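Local coordinates for protein MdcD (PDB 5VIP) that probably serves as the beta subunit of a biotin-independent malonate decarboxylase, a carboxy-lyase of the carboxyl transferase family, at residues D57-A62 and A74-A79; K92-L97 and A134-A139; R111-L116 and V150-G155; L116-V121 and V157-G162. All coordinates share one frame; numbering follows the deposited sequence.

Contact 1: D57-A62 and A74-A79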
loop_
_atom_site.group_PDB
_atom_site.type_symbol
_atom_site.label_atom_id
_atom_site.label_comp_id
_atom_site.label_asym_id
_atom_site.label_seq_id
_atom_site.Cartn_x
_atom_site.Cartn_y
_atom_site.Cartn_z
ATOM N N ASP B 57 -4.322 4.145 -21.482
ATOM C CA ASP B 57 -4.109 4.417 -20.065
ATOM C C ASP B 57 -4.201 3.129 -19.243
ATOM O O ASP B 57 -3.513 2.970 -18.240
ATOM C CB ASP B 57 -5.120 5.438 -19.574
ATOM C CG ASP B 57 -6.531 4.906 -19.598
ATOM O OD1 ASP B 57 -7.106 4.757 -20.703
ATOM O OD2 ASP B 57 -7.063 4.637 -18.503
ATOM N N GLY B 58 -5.053 2.209 -19.677
ATOM C CA GLY B 58 -5.046 0.868 -19.122
ATOM C C GLY B 58 -5.965 0.604 -17.944
ATOM O O GLY B 58 -5.925 -0.486 -17.390
ATOM N N VAL B 59 -6.773 1.587 -17.547
ATOM C CA VAL B 59 -7.798 1.349 -16.521
ATOM C C VAL B 59 -9.177 1.816 -16.979
ATOM O O VAL B 59 -9.322 2.920 -17.517
ATOM C CB VAL B 59 -7.465 2.055 -15.192
ATOM C CG1 VAL B 59 -8.582 1.801 -14.164
ATOM C CG2 VAL B 59 -6.146 1.538 -14.636
ATOM N N VAL B 60 -10.181 0.964 -16.769
ATOM C CA VAL B 60 -11.569 1.316 -16.990
ATOM C C VAL B 60 -12.205 1.743 -15.668
ATOM O O VAL B 60 -12.194 0.985 -14.700
ATOM C CB VAL B 60 -12.361 0.136 -17.581
ATOM C CG1 VAL B 60 -13.813 0.556 -17.862
ATOM C CG2 VAL B 60 -11.688 -0.374 -18.851
ATOM N N VAL B 61 -12.726 2.959 -15.606
ATOM C CA VAL B 61 -13.524 3.349 -14.453
ATOM C C VAL B 61 -14.949 3.514 -14.936
ATOM O O VAL B 61 -15.212 4.272 -15.885
ATOM C CB VAL B 61 -13.029 4.645 -13.794
ATOM C CG1 VAL B 61 -14.075 5.161 -12.811
ATOM C CG2 VAL B 61 -11.697 4.393 -13.094
ATOM N N ALA B 62 -15.869 2.788 -14.311
ATOM C CA ALA B 62 -17.253 2.812 -14.770
ATOM C C ALA B 62 -18.213 3.001 -13.622
ATOM O O ALA B 62 -17.993 2.486 -12.529
ATOM C CB ALA B 62 -17.580 1.533 -15.519
ATOM N N ALA B 74 -13.553 -0.199 -10.906
ATOM C CA ALA B 74 -12.292 0.079 -11.571
ATOM C C ALA B 74 -11.701 -1.245 -12.012
ATOM O O ALA B 74 -11.548 -2.156 -11.201
ATOM C CB ALA B 74 -11.320 0.852 -10.645
ATOM N N ALA B 75 -11.380 -1.355 -13.300
ATOM C CA ALA B 75 -10.836 -2.584 -13.860
ATOM C C ALA B 75 -9.539 -2.284 -14.601
ATOM O O ALA B 75 -9.511 -1.439 -15.492
ATOM C CB ALA B 75 -11.831 -3.245 -14.791
ATOM N N ILE B 76 -8.472 -2.981 -14.231
ATOM C CA ILE B 76 -7.182 -2.776 -14.880
ATOM C C ILE B 76 -7.059 -3.738 -16.048
ATOM O O ILE B 76 -7.384 -4.923 -15.934
ATOM C CB ILE B 76 -6.018 -2.966 -13.892
ATOM C CG1 ILE B 76 -6.214 -2.038 -12.689
ATOM C CG2 ILE B 76 -4.679 -2.706 -14.588
ATOM C CD1 ILE B 76 -5.234 -2.263 -11.554
ATOM N N GLU B 77 -6.630 -3.214 -17.186
ATOM C CA GLU B 77 -6.434 -4.043 -18.363
ATOM C C GLU B 77 -5.034 -4.645 -18.328
ATOM O O GLU B 77 -4.049 -3.982 -18.663
ATOM C CB GLU B 77 -6.648 -3.228 -19.642
ATOM C CG GLU B 77 -6.463 -4.037 -20.929
ATOM C CD GLU B 77 -7.322 -5.299 -20.969
ATOM O OE1 GLU B 77 -8.529 -5.189 -21.291
ATOM O OE2 GLU B 77 -6.786 -6.398 -20.675
ATOM N N GLY B 78 -4.953 -5.899 -17.899
ATOM C CA GLY B 78 -3.684 -6.593 -17.790
ATOM C C GLY B 78 -3.019 -6.860 -19.125
ATOM O O GLY B 78 -1.825 -7.139 -19.184
ATOM N N ALA B 79 -3.787 -6.781 -20.206
ATOM C CA ALA B 79 -3.226 -7.022 -21.531
ATOM C C ALA B 79 -2.444 -5.808 -22.036
ATOM O O ALA B 79 -1.781 -5.881 -23.070
ATOM C CB ALA B 79 -4.333 -7.395 -22.514
#

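Contact 2: K92-L97 and A134-A139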
loop_
_atom_site.group_PDB
_atom_site.type_symbol
_atom_site.label_atom_id
_atom_site.label_comp_id
_atom_site.label_asym_id
_atom_site.label_seq_id
_atom_site.Cartn_x
_atom_site.Cartn_y
_atom_site.Cartn_z
ATOM N N LYS B 92 -7.007 7.532 -11.548
ATOM C CA LYS B 92 -8.371 7.120 -11.895
ATOM C C LYS B 92 -8.931 6.194 -10.815
ATOM O O LYS B 92 -10.075 6.335 -10.391
ATOM C CB LYS B 92 -8.398 6.430 -13.264
ATOM C CG LYS B 92 -8.287 7.414 -14.435
ATOM C CD LYS B 92 -8.196 6.706 -15.785
ATOM C CE LYS B 92 -9.546 6.161 -16.224
ATOM N NZ LYS B 92 -9.531 5.628 -17.626
ATOM N N ILE B 93 -8.112 5.256 -10.355
ATOM C CA ILE B 93 -8.575 4.309 -9.350
ATOM C C ILE B 93 -8.740 5.015 -8.005
ATOM O O ILE B 93 -9.777 4.893 -7.366
ATOM C CB ILE B 93 -7.617 3.129 -9.212
ATOM C CG1 ILE B 93 -7.488 2.381 -10.553
ATOM C CG2 ILE B 93 -8.096 2.173 -8.101
ATOM C CD1 ILE B 93 -6.396 1.315 -10.552
ATOM N N ALA B 94 -7.712 5.748 -7.580
ATOM C CA ALA B 94 -7.756 6.462 -6.303
ATOM C C ALA B 94 -8.930 7.429 -6.259
ATOM O O ALA B 94 -9.661 7.482 -5.270
ATOM C CB ALA B 94 -6.427 7.215 -6.057
ATOM N N GLY B 95 -9.114 8.189 -7.336
ATOM C CA GLY B 95 -10.172 9.180 -7.384
ATOM C C GLY B 95 -11.561 8.571 -7.370
ATOM O O GLY B 95 -12.484 9.135 -6.785
ATOM N N ALA B 96 -11.717 7.419 -8.009
ATOM C CA ALA B 96 -13.009 6.726 -7.995
ATOM C C ALA B 96 -13.349 6.279 -6.569
ATOM O O ALA B 96 -14.483 6.436 -6.113
ATOM C CB ALA B 96 -12.985 5.544 -8.930
ATOM N N LEU B 97 -12.356 5.731 -5.875
ATOM C CA LEU B 97 -12.548 5.304 -4.490
ATOM C C LEU B 97 -12.814 6.484 -3.569
ATOM O O LEU B 97 -13.621 6.389 -2.643
ATOM C CB LEU B 97 -11.321 4.518 -4.009
ATOM C CG LEU B 97 -11.198 3.112 -4.610
ATOM C CD1 LEU B 97 -9.762 2.596 -4.553
ATOM C CD2 LEU B 97 -12.119 2.169 -3.848
ATOM N N ALA B 134 -0.305 4.351 -2.888
ATOM C CA ALA B 134 -0.516 4.759 -1.501
ATOM C C ALA B 134 -1.855 5.488 -1.357
ATOM O O ALA B 134 -2.547 5.339 -0.345
ATOM C CB ALA B 134 0.632 5.637 -1.013
ATOM N N GLU B 135 -2.237 6.247 -2.378
ATOM C CA GLU B 135 -3.519 6.951 -2.363
ATOM C C GLU B 135 -4.697 6.008 -2.547
ATOM O O GLU B 135 -5.757 6.219 -1.956
ATOM C CB GLU B 135 -3.563 8.042 -3.450
ATOM C CG GLU B 135 -2.738 9.268 -3.086
ATOM C CD GLU B 135 -2.442 10.176 -4.264
ATOM O OE1 GLU B 135 -3.027 9.976 -5.357
ATOM O OE2 GLU B 135 -1.607 11.096 -4.090
ATOM N N ILE B 136 -4.523 4.994 -3.393
ATOM C CA ILE B 136 -5.526 3.946 -3.538
ATOM C C ILE B 136 -5.734 3.212 -2.221
ATOM O O ILE B 136 -6.869 2.951 -1.805
ATOM C CB ILE B 136 -5.115 2.949 -4.640
ATOM C CG1 ILE B 136 -5.157 3.669 -5.989
ATOM C CG2 ILE B 136 -6.007 1.710 -4.604
ATOM C CD1 ILE B 136 -4.337 3.022 -7.087
ATOM N N GLN B 137 -4.633 2.880 -1.557
ATOM C CA GLN B 137 -4.714 2.163 -0.285
ATOM C C GLN B 137 -5.429 3.005 0.771
ATOM O O GLN B 137 -6.335 2.515 1.456
ATOM C CB GLN B 137 -3.319 1.743 0.182
ATOM C CG GLN B 137 -2.773 0.610 -0.675
ATOM C CD GLN B 137 -1.307 0.341 -0.436
ATOM O OE1 GLN B 137 -0.651 1.053 0.314
ATOM N NE2 GLN B 137 -0.787 -0.690 -1.078
ATOM N N ALA B 138 -5.071 4.282 0.856
ATOM C CA ALA B 138 -5.747 5.214 1.761
ATOM C C ALA B 138 -7.243 5.301 1.500
ATOM O O ALA B 138 -8.041 5.342 2.440
ATOM C CB ALA B 138 -5.129 6.623 1.647
ATOM N N ALA B 139 -7.619 5.352 0.225
ATOM C CA ALA B 139 -9.023 5.505 -0.137
ATOM C C ALA B 139 -9.823 4.243 0.190
ATOM O O ALA B 139 -11.009 4.313 0.522
ATOM C CB ALA B 139 -9.152 5.863 -1.619
#

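Contact 3: R111-L116 and V150-G155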
loop_
_atom_site.group_PDB
_atom_site.type_symbol
_atom_site.label_atom_id
_atom_site.label_comp_id
_atom_site.label_asym_id
_atom_site.label_seq_id
_atom_site.Cartn_x
_atom_site.Cartn_y
_atom_site.Cartn_z
ATOM N N ARG B 111 -20.884 1.545 -3.633
ATOM C CA ARG B 111 -20.055 0.362 -3.476
ATOM C C ARG B 111 -18.943 0.384 -4.517
ATOM O O ARG B 111 -19.198 0.709 -5.663
ATOM C CB ARG B 111 -20.910 -0.904 -3.644
ATOM C CG ARG B 111 -22.268 -0.880 -2.924
ATOM C CD ARG B 111 -23.230 -1.869 -3.546
ATOM N NE ARG B 111 -24.109 -2.533 -2.562
ATOM C CZ ARG B 111 -24.859 -3.600 -2.836
ATOM N NH1 ARG B 111 -24.846 -4.142 -4.064
ATOM N NH2 ARG B 111 -25.615 -4.147 -1.880
ATOM N N ALA B 112 -17.718 0.026 -4.135
ATOM C CA ALA B 112 -16.614 -0.011 -5.084
ATOM C C ALA B 112 -16.159 -1.444 -5.344
ATOM O O ALA B 112 -15.945 -2.232 -4.408
ATOM C CB ALA B 112 -15.426 0.840 -4.581
ATOM N N LEU B 113 -16.003 -1.762 -6.625
ATOM C CA LEU B 113 -15.596 -3.078 -7.085
ATOM C C LEU B 113 -14.306 -2.944 -7.889
ATOM O O LEU B 113 -14.246 -2.173 -8.867
ATOM C CB LEU B 113 -16.696 -3.710 -7.941
ATOM C CG LEU B 113 -16.443 -5.045 -8.640
ATOM C CD1 LEU B 113 -16.136 -6.150 -7.620
ATOM C CD2 LEU B 113 -17.652 -5.413 -9.466
ATOM N N LEU B 114 -13.272 -3.668 -7.458
ATOM C CA LEU B 114 -11.949 -3.579 -8.085
ATOM C C LEU B 114 -11.613 -4.870 -8.821
ATOM O O LEU B 114 -11.544 -5.935 -8.208
ATOM C CB LEU B 114 -10.861 -3.294 -7.034
ATOM C CG LEU B 114 -11.043 -2.038 -6.188
ATOM C CD1 LEU B 114 -9.915 -1.934 -5.138
ATOM C CD2 LEU B 114 -11.043 -0.815 -7.100
ATOM N N LEU B 115 -11.377 -4.758 -10.127
ATOM C CA LEU B 115 -10.914 -5.888 -10.926
ATOM C C LEU B 115 -9.407 -5.744 -11.153
ATOM O O LEU B 115 -8.959 -4.964 -12.007
ATOM C CB LEU B 115 -11.660 -5.945 -12.262
ATOM C CG LEU B 115 -12.987 -6.720 -12.325
ATOM C CD1 LEU B 115 -13.883 -6.547 -11.098
ATOM C CD2 LEU B 115 -13.755 -6.387 -13.600
ATOM N N LEU B 116 -8.630 -6.505 -10.392
ATOM C CA LEU B 116 -7.192 -6.267 -10.290
ATOM C C LEU B 116 -6.345 -7.218 -11.133
ATOM O O LEU B 116 -5.989 -8.311 -10.688
ATOM C CB LEU B 116 -6.769 -6.365 -8.821
ATOM C CG LEU B 116 -7.476 -5.355 -7.912
ATOM C CD1 LEU B 116 -7.008 -5.469 -6.465
ATOM C CD2 LEU B 116 -7.263 -3.941 -8.425
ATOM N N VAL B 150 -14.949 -4.902 -2.740
ATOM C CA VAL B 150 -14.739 -6.256 -3.215
ATOM C C VAL B 150 -13.661 -6.219 -4.285
ATOM O O VAL B 150 -13.728 -5.404 -5.198
ATOM C CB VAL B 150 -16.033 -6.870 -3.774
ATOM C CG1 VAL B 150 -15.760 -8.242 -4.371
ATOM C CG2 VAL B 150 -17.096 -6.951 -2.676
ATOM N N ALA B 151 -12.666 -7.093 -4.147
ATOM C CA ALA B 151 -11.612 -7.243 -5.147
ATOM C C ALA B 151 -11.739 -8.588 -5.828
ATOM O O ALA B 151 -11.822 -9.621 -5.167
ATOM C CB ALA B 151 -10.235 -7.119 -4.510
ATOM N N VAL B 152 -11.723 -8.560 -7.152
ATOM C CA VAL B 152 -11.828 -9.759 -7.966
ATOM C C VAL B 152 -10.507 -9.920 -8.722
ATOM O O VAL B 152 -10.056 -9.004 -9.425
ATOM C CB VAL B 152 -13.022 -9.673 -8.944
ATOM C CG1 VAL B 152 -13.001 -10.810 -9.939
ATOM C CG2 VAL B 152 -14.352 -9.652 -8.146
ATOM N N ILE B 153 -9.873 -11.069 -8.528
ATOM C CA ILE B 153 -8.618 -11.392 -9.207
ATOM C C ILE B 153 -8.880 -12.659 -10.010
ATOM O O ILE B 153 -9.043 -13.732 -9.437
ATOM C CB ILE B 153 -7.473 -11.608 -8.210
ATOM C CG1 ILE B 153 -7.370 -10.405 -7.271
ATOM C CG2 ILE B 153 -6.164 -11.845 -8.949
ATOM C CD1 ILE B 153 -6.754 -10.745 -5.953
ATOM N N ALA B 154 -8.988 -12.537 -11.323
ATOM C CA ALA B 154 -9.441 -13.677 -12.117
ATOM C C ALA B 154 -8.366 -14.218 -13.040
ATOM O O ALA B 154 -8.509 -15.314 -13.578
ATOM C CB ALA B 154 -10.683 -13.302 -12.936
ATOM N N GLY B 155 -7.282 -13.474 -13.221
ATOM C CA GLY B 155 -6.314 -13.848 -14.230
ATOM C C GLY B 155 -6.715 -13.315 -15.603
ATOM O O GLY B 155 -7.821 -12.785 -15.784
#

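Contact 4: L116-V121 and V157-G162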
loop_
_atom_site.group_PDB
_atom_site.type_symbol
_atom_site.label_atom_id
_atom_site.label_comp_id
_atom_site.label_asym_id
_atom_site.label_seq_id
_atom_site.Cartn_x
_atom_site.Cartn_y
_atom_site.Cartn_z
ATOM N N LEU B 116 -8.630 -6.505 -10.392
ATOM C CA LEU B 116 -7.192 -6.267 -10.290
ATOM C C LEU B 116 -6.345 -7.218 -11.133
ATOM O O LEU B 116 -5.989 -8.311 -10.688
ATOM C CB LEU B 116 -6.769 -6.365 -8.821
ATOM C CG LEU B 116 -7.476 -5.355 -7.912
ATOM C CD1 LEU B 116 -7.008 -5.469 -6.465
ATOM C CD2 LEU B 116 -7.263 -3.941 -8.425
ATOM N N GLU B 117 -6.022 -6.795 -12.350
ATOM C CA GLU B 117 -5.101 -7.541 -13.207
ATOM C C GLU B 117 -3.897 -6.647 -13.415
ATOM O O GLU B 117 -3.928 -5.768 -14.261
ATOM C CB GLU B 117 -5.741 -7.901 -14.548
ATOM C CG GLU B 117 -6.988 -8.785 -14.425
ATOM C CD GLU B 117 -6.684 -10.131 -13.769
ATOM O OE1 GLU B 117 -7.469 -10.564 -12.884
ATOM O OE2 GLU B 117 -5.669 -10.760 -14.149
ATOM N N THR B 118 -2.854 -6.847 -12.623
ATOM C CA THR B 118 -1.763 -5.886 -12.599
ATOM C C THR B 118 -0.484 -6.508 -12.047
ATOM O O THR B 118 -0.515 -7.418 -11.208
ATOM C CB THR B 118 -2.161 -4.641 -11.766
ATOM O OG1 THR B 118 -1.124 -3.652 -11.827
ATOM C CG2 THR B 118 -2.444 -5.024 -10.307
ATOM N N GLY B 119 0.653 -6.018 -12.530
ATOM C CA GLY B 119 1.932 -6.560 -12.107
ATOM C C GLY B 119 2.870 -5.583 -11.424
ATOM O O GLY B 119 3.970 -5.962 -11.000
ATOM N N GLY B 120 2.454 -4.329 -11.307
ATOM C CA GLY B 120 3.260 -3.341 -10.614
ATOM C C GLY B 120 3.119 -1.948 -11.191
ATOM O O GLY B 120 2.054 -1.578 -11.663
ATOM N N VAL B 121 4.183 -1.157 -11.143
ATOM C CA VAL B 121 4.119 0.185 -11.711
ATOM C C VAL B 121 4.957 0.294 -12.983
ATOM O O VAL B 121 5.832 -0.530 -13.243
ATOM C CB VAL B 121 4.587 1.249 -10.695
ATOM C CG1 VAL B 121 3.786 1.126 -9.414
ATOM C CG2 VAL B 121 6.039 1.061 -10.400
ATOM N N VAL B 157 -3.387 -12.294 -15.831
ATOM C CA VAL B 157 -2.243 -11.603 -15.255
ATOM C C VAL B 157 -2.183 -11.840 -13.740
ATOM O O VAL B 157 -1.114 -12.081 -13.175
ATOM C CB VAL B 157 -2.283 -10.087 -15.554
ATOM C CG1 VAL B 157 -1.164 -9.361 -14.837
ATOM C CG2 VAL B 157 -2.209 -9.835 -17.058
ATOM N N GLY B 158 -3.340 -11.818 -13.086
ATOM C CA GLY B 158 -3.359 -11.886 -11.638
ATOM C C GLY B 158 -2.913 -10.562 -11.039
ATOM O O GLY B 158 -2.891 -9.533 -11.722
ATOM N N CYS B 159 -2.556 -10.575 -9.760
ATOM C CA CYS B 159 -2.303 -9.333 -9.041
ATOM C C CYS B 159 -1.017 -9.408 -8.237
ATOM O O CYS B 159 -0.933 -10.175 -7.274
ATOM C CB CYS B 159 -3.481 -9.013 -8.109
ATOM S SG CYS B 159 -3.344 -7.448 -7.228
ATOM N N PHE B 160 -0.037 -8.593 -8.621
ATOM C CA PHE B 160 1.270 -8.563 -7.979
ATOM C C PHE B 160 1.686 -7.134 -7.703
ATOM O O PHE B 160 1.183 -6.197 -8.329
ATOM C CB PHE B 160 2.335 -9.256 -8.855
ATOM C CG PHE B 160 2.188 -10.744 -8.909
ATOM C CD1 PHE B 160 1.390 -11.342 -9.872
ATOM C CD2 PHE B 160 2.816 -11.546 -7.974
ATOM C CE1 PHE B 160 1.242 -12.729 -9.909
ATOM C CE2 PHE B 160 2.672 -12.923 -8.000
ATOM C CZ PHE B 160 1.884 -13.518 -8.967
ATOM N N GLY B 161 2.608 -6.968 -6.769
ATOM C CA GLY B 161 3.173 -5.662 -6.490
ATOM C C GLY B 161 2.383 -4.921 -5.430
ATOM O O GLY B 161 1.672 -5.537 -4.616
ATOM N N GLY B 162 2.509 -3.599 -5.441
ATOM C CA GLY B 162 1.839 -2.749 -4.477
ATOM C C GLY B 162 0.333 -2.932 -4.471
ATOM O O GLY B 162 -0.323 -2.732 -3.450
#

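Contact 1: D57-A62 and A74-A79
The beta hairpin of strands 59-66 and 69-76, in the carboxyl transferase domain, brings D57-A62 against A74-A79; pieces 59-62 and 74-76 run antiparallel (165°), closest axis approach 4.6 Å. V60 and A75 form the hydrogen-bonded pair: V60 N donates a hydrogen bond to A75 O at 2.8 Å, and A75 N returns the bond to V60 O, each donor lying in the plane of the carbonyl it meets. V59 with I76 and V61 with A74 are the flanking non-hydrogen-bonded pairs. Beyond them E77 N reaches G58 O at 2.8 Å in an almost straight bond, though from above the carbonyl plane, and this prolongs the ladder past the end of the strands.

Side chains alternate between two faces of the mixed sheet that is the centre of this crotonase-like fold. V59, V61, A74 and I76 share the face covered by helix 87-105. There V59 and I76 lie side by side, V59 CG2 against I76 CG1 at 4.1 Å; I76 CG1 stands beside its backbone N (chi1 -55°). Beta-branched residues suit these extended strands, and the small A74 is met by V61 CG2 at 4.3 Å. On the other face V60 CB and A75 CB are 4.4 Å apart.

G58 sits at positive phi, where a CB would collide with the carbonyl oxygen of D57. The turn is closed by D57, whose OD2 accepts V59 N at 3.2 Å from above the carboxylate plane, an Asx turn, while OD2 also forms a salt bridge with K92 NZ. E77 CB rests 3.6 Å from G58 O, and its OE1 accepts A18 N.

Contact 2: K92-L97 and A134-A139
Helices 87-105 and 126-143 run in the same direction, their segments K92-L97 and A134-A139 inclined by only 19° with axes 8.4 Å apart. They are consecutive crossover helices of a crotonase-like alpha/beta fold, lying next to each other beside the sheet: one leads from strand 69-76 to strand 111-115, the other from 111-115 to 150-153. Apolar packing joins the two segments, and alanines on both helices suit an interface with such close axes.

I136 buries more surface here than any other residue, its CG1, CD1 and CG2 spread over A94, I93 and L97. CG1 stands beside its backbone N (chi1 -67°) and presses on A94, 3.7 Å from A94 N and 3.8 Å from A94 CB. From there the chain goes on to CD1, which ends 3.9 Å from I93 CB; the two isoleucines cross obliquely. The remaining branch, CG2, meets L97 CD1 at 3.9 Å, again crossing obliquely. A94, with its lone methyl, lets the backbone of one helix come near the isoleucine of the other, and its CB also touches E135 CB at 4.0 Å.

Beyond CB, E135 extends towards a neighbouring protein chain, each carboxylate oxygen forming a salt bridge to a basic side chain there; thus a charged residue suits this edge of an otherwise apolar contact. I93 turns to the sheet and packs on V59, A74 and I76, and I136 also touches M163 of helix 162-169. One turn further along, A139 and L97 point their CB atoms at each other, and the gap between A139 CB and L97 CB is a tight 3.5 Å.

Contact 3: R111-L116 and V150-G155
A classic beta-alpha-beta crossover places strand 111-115 beside strand 150-153, with helix 126-143 between them in sequence and the two strands parallel (18°). Backbone bonds zigzag from one chain to the other: L114 N to V150 O, V152 N to L114 O at 2.8 Å, and L116 N to V152 O at 3.0 Å. All three donors come nearly along the C=O axis, while a weak fourth bond, V150 N to A112 O at 3.3 Å, starts the ladder.

L113, L115, V150 and V152 share one face. L113 CG is anti to its backbone N (chi1 175°), which leans CD1 over the neighbouring strand, 3.9 Å from V150 CG1 and 4.0 Å from V152 CG2. L115 CD1 reaches V152 CB at 3.9 Å. The valines fit the extended strand, and the flexible leucines bridge from it. On the opposite face, beside L114, L116 CD1 meets the methyl of A151 at 4.1 Å. Beyond the strand and A154, G155 has positive phi, where a CB would hit the A154 carbonyl oxygen.

Strand 69-76 pairs with the far edge of 111-115; helices 18-25 and 229-242 cover the L113 and V152 face, and C170 touches A151 and L114 across the sheet.

Contact 4: L116-V121 and V157-G162
E117 CB lies close to G78 N; CG stands beside the residue's own backbone N (chi1 -61°), and a bend at chi2 turns the carboxylate towards V157-G162. CD lies 3.8 Å from G158 N. At the tip, OE2 accepts G158 N at 2.8 Å, the donor standing 34° above the carboxylate plane, and V157 CB is 3.7 Å from the same oxygen. OE1 accepts A154 N and G155 N, in the backbone just ahead of V157.

The main chains then pair in a short bridge between T118 and C159. T118 N bonds to G158 O at 2.8 Å, nearly along the C=O axis, and F160 N to T118 O at 2.9 Å, in the carbonyl plane. C159 SG, anti to its backbone N, nestles between L116 CB (3.9 Å) and T118 CG2 (4.0 Å), while T118 OG1 bonds to G83 O. G158, G120 and G161 adopt positive phi, which glycine readily allows. Crotonase-like enzymes generally form oxyanion holes from backbone N-H groups, but no such role is established for these residues.

Three N-H donors grip the buried E117 carboxylate, fixing its rotation and probably keeping it ionised.

In the fold
Along the chain, contact 1 closes first; the segments of contacts 2, 3 and 4 then alternate, as expected where successive beta-alpha-beta units interleave. Contacts 1 and 3 belong to one mixed sheet: their centres are about 11 Å apart, and strands 69-76 and 111-115 are neighbours. Contact 2 joins the helices beside that sheet, its centre about 14 Å from those of contacts 1 and 3, with K92 NZ hydrogen-bonded to V59 O of contact 1. Contact 4, centred about 12 Å from contacts 1 and 3, continues from contact 3 through their common L116 into the turns beyond the strand ends. Hairpin, helix pair and crossover thus build a layered crotonase-like core from which the glycine-rich turns emerge.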